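Local coordinates for protein BPH (Thiobacillus denitrificans, PDB 5OVS) that probably cleaves peptide bonds as a bacterial proteasome homologue, assembled from fourteen subunits into a double ring around an inner cavity, at residues T1-D9 and G166-S177. Numbering follows the deposited sequence.
Sequences TTVTIVRKD and GVMAAAEFHDES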
# COMPACT_ATOMS: atom_id res chain seq x y z
N THR K 1 -3.98 -4.22 32.73
CA THR K 1 -3.23 -4.19 34.02
C THR K 1 -3.39 -2.82 34.67
O THR K 1 -3.49 -1.82 33.97
CB THR K 1 -1.74 -4.52 33.80
OG1 THR K 1 -1.60 -5.91 33.50
CG2 THR K 1 -0.94 -4.24 35.03
N THR K 2 -3.45 -2.78 36.00
CA THR K 2 -3.33 -1.54 36.74
C THR K 2 -2.37 -1.73 37.89
O THR K 2 -2.51 -2.66 38.68
CB THR K 2 -4.67 -1.08 37.31
OG1 THR K 2 -5.61 -0.92 36.24
CG2 THR K 2 -4.50 0.26 38.03
N VAL K 3 -1.39 -0.83 37.98
CA VAL K 3 -0.48 -0.75 39.11
C VAL K 3 -0.56 0.66 39.68
O VAL K 3 -0.68 1.63 38.93
CB VAL K 3 0.98 -1.07 38.72
CG1 VAL K 3 1.14 -2.55 38.41
CG2 VAL K 3 1.44 -0.23 37.54
N THR K 4 -0.53 0.78 41.00
CA THR K 4 -0.61 2.08 41.64
C THR K 4 0.48 2.24 42.70
O THR K 4 1.02 1.26 43.26
CB THR K 4 -1.98 2.31 42.29
OG1 THR K 4 -2.22 1.30 43.27
CG2 THR K 4 -3.11 2.28 41.23
N ILE K 5 0.80 3.49 42.97
CA ILE K 5 1.80 3.80 43.95
C ILE K 5 1.42 5.10 44.65
O ILE K 5 0.96 6.04 44.02
CB ILE K 5 3.19 3.86 43.29
CG1 ILE K 5 4.27 3.69 44.35
CG2 ILE K 5 3.34 5.13 42.47
CD1 ILE K 5 5.61 3.32 43.79
N VAL K 6 1.57 5.11 45.97
CA VAL K 6 1.06 6.19 46.80
C VAL K 6 2.01 6.46 47.97
O VAL K 6 2.58 5.55 48.59
CB VAL K 6 -0.34 5.87 47.34
CG1 VAL K 6 -0.85 7.04 48.18
CG2 VAL K 6 -1.30 5.57 46.20
N ARG K 7 2.12 7.75 48.26
CA ARG K 7 2.95 8.29 49.29
C ARG K 7 2.05 9.19 50.13
O ARG K 7 1.55 10.19 49.63
CB ARG K 7 4.03 9.09 48.58
CG ARG K 7 5.15 9.62 49.45
CD ARG K 7 5.75 10.88 48.84
NE ARG K 7 6.47 11.60 49.88
CZ ARG K 7 7.79 11.71 49.98
NH1 ARG K 7 8.59 11.15 49.09
NH2 ARG K 7 8.30 12.39 50.99
N LYS K 8 1.80 8.84 51.39
CA LYS K 8 0.92 9.68 52.20
C LYS K 8 1.13 9.43 53.68
O LYS K 8 1.19 8.29 54.10
CB LYS K 8 -0.55 9.42 51.86
CG LYS K 8 -1.52 10.15 52.76
CD LYS K 8 -2.97 9.87 52.42
CE LYS K 8 -3.89 10.54 53.42
NZ LYS K 8 -5.34 10.44 53.06
N ASP K 9 1.21 10.53 54.44
CA ASP K 9 1.37 10.49 55.90
C ASP K 9 2.54 9.64 56.41
O ASP K 9 2.37 8.85 57.34
CB ASP K 9 0.06 10.02 56.56
CG ASP K 9 -1.09 10.98 56.34
OD1 ASP K 9 -0.86 12.20 56.21
OD2 ASP K 9 -2.24 10.51 56.33
N GLY K 166 -7.34 2.69 43.86
CA GLY K 166 -6.99 3.00 42.48
C GLY K 166 -7.13 1.80 41.58
O GLY K 166 -7.60 1.89 40.45
N VAL K 167 -6.74 0.65 42.09
CA VAL K 167 -6.81 -0.58 41.35
C VAL K 167 -8.26 -1.03 41.17
O VAL K 167 -8.61 -1.56 40.12
CB VAL K 167 -5.99 -1.67 42.06
CG1 VAL K 167 -6.14 -3.02 41.38
CG2 VAL K 167 -4.52 -1.25 42.14
N MET K 168 -9.09 -0.83 42.20
CA MET K 168 -10.47 -1.31 42.21
C MET K 168 -11.36 -0.52 41.23
O MET K 168 -12.32 -1.06 40.67
CB MET K 168 -11.07 -1.22 43.61
CG MET K 168 -10.41 -2.09 44.67
SD MET K 168 -10.71 -1.47 46.34
CE MET K 168 -12.32 -2.19 46.65
N ALA K 169 -11.05 0.77 41.07
CA ALA K 169 -11.74 1.61 40.11
C ALA K 169 -11.47 1.12 38.69
O ALA K 169 -12.38 1.09 37.83
CB ALA K 169 -11.29 3.06 40.25
N ALA K 170 -10.22 0.74 38.43
CA ALA K 170 -9.85 0.21 37.12
C ALA K 170 -10.53 -1.12 36.87
O ALA K 170 -11.12 -1.33 35.80
CB ALA K 170 -8.34 0.07 37.01
N ALA K 171 -10.49 -2.01 37.85
CA ALA K 171 -11.14 -3.31 37.71
C ALA K 171 -12.65 -3.17 37.48
O ALA K 171 -13.25 -4.00 36.82
CB ALA K 171 -10.89 -4.15 38.93
N GLU K 172 -13.24 -2.13 38.02
CA GLU K 172 -14.67 -1.90 37.91
C GLU K 172 -15.06 -1.56 36.47
O GLU K 172 -16.09 -1.97 35.98
CB GLU K 172 -15.08 -0.77 38.86
CG GLU K 172 -16.56 -0.50 38.94
CD GLU K 172 -17.30 -1.45 39.87
OE1 GLU K 172 -16.72 -2.48 40.28
OE2 GLU K 172 -18.46 -1.17 40.19
N PHE K 173 -14.21 -0.80 35.79
CA PHE K 173 -14.55 -0.26 34.49
C PHE K 173 -13.75 -0.73 33.29
O PHE K 173 -14.15 -0.44 32.16
CB PHE K 173 -14.53 1.27 34.56
CG PHE K 173 -15.61 1.83 35.41
CD1 PHE K 173 -16.92 1.83 34.96
CD2 PHE K 173 -15.33 2.30 36.68
CE1 PHE K 173 -17.94 2.33 35.75
CE2 PHE K 173 -16.34 2.82 37.47
CZ PHE K 173 -17.64 2.84 37.01
N HIS K 174 -12.64 -1.45 33.51
CA HIS K 174 -11.79 -1.85 32.38
C HIS K 174 -11.47 -3.34 32.26
O HIS K 174 -11.00 -3.98 33.22
CB HIS K 174 -10.49 -1.06 32.40
CG HIS K 174 -9.80 -1.05 31.08
ND1 HIS K 174 -8.70 -1.83 30.82
CD2 HIS K 174 -10.09 -0.39 29.93
CE1 HIS K 174 -8.32 -1.63 29.57
NE2 HIS K 174 -9.15 -0.77 29.01
N ASP K 175 -11.65 -3.87 31.06
CA ASP K 175 -11.62 -5.32 30.86
C ASP K 175 -10.23 -5.98 30.99
O ASP K 175 -10.14 -7.22 31.00
CB ASP K 175 -12.30 -5.71 29.53
CG ASP K 175 -11.57 -5.20 28.30
OD1 ASP K 175 -10.37 -4.86 28.41
OD2 ASP K 175 -12.21 -5.14 27.21
N GLU K 176 -9.18 -5.18 31.09
CA GLU K 176 -7.83 -5.71 31.27
C GLU K 176 -7.37 -5.74 32.74
O GLU K 176 -6.26 -6.14 33.02
CB GLU K 176 -6.84 -4.93 30.40
CG GLU K 176 -7.16 -5.00 28.92
CD GLU K 176 -6.09 -4.39 28.02
OE1 GLU K 176 -5.28 -3.56 28.48
OE2 GLU K 176 -6.05 -4.75 26.83
N SER K 177 -8.23 -5.33 33.67
CA SER K 177 -7.89 -5.32 35.10
C SER K 177 -8.93 -6.11 35.88
O SER K 177 -10.11 -6.06 35.56
CB SER K 177 -7.84 -3.88 35.61
OG SER K 177 -6.75 -3.15 35.05
O HOH W 1 -6.69 -2.35 32.64
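The N-terminal threonine of a proteasome-like Ntn-hydrolase fold is held here: strand 3-8 starts two residues after T1, and helix 159-173 lies over one side of the strand's beginning, its following turn meeting the terminus. The terminal amine N of T1 donates to E176 O at 3.0 Å. The donor stands well above the carbonyl plane, with a C=O...N angle of 118°. T1 OG1 turns instead to K37 NZ, an arrangement that in related proteasome beta subunits belongs to the active site, so T1 is probably the nucleophile in this protein too.

One residue on, the T2 side chain fits between the helix and the turn. Its OG1 hydrogen-bonds S177 OG at 2.8 Å and sits close to A170 CB, while CG2, anti to the backbone N (OG1 at chi1 -58°), reaches toward the helix backbone, 4.1 Å from V167 CA. With a valine in place of T2, S177 OG would probably lose its hydroxyl partner and be less firmly fixed beside the terminus. The T2 backbone N donates to D17 OD1.

At T4, V167 CG2 packs against both branches, OG1 at 3.6 Å and CG2 at 3.9 Å, the two side chains crossing at a slant. G166 has no side chain on this face, and T4 CG2 lies 4.1 Å from G166 C. T4 OG1 donates to A163 O, about one helical turn before G166.

The type I turn from H174 to S177 brings both E176 O and S177 OG to the terminus, and S177 N closes it on H174 O. A water 2.8 Å from H174 ND1 also lies near S177 OG, at a doubtfully short distance, and accepts only weakly from T1 N at 3.3 Å.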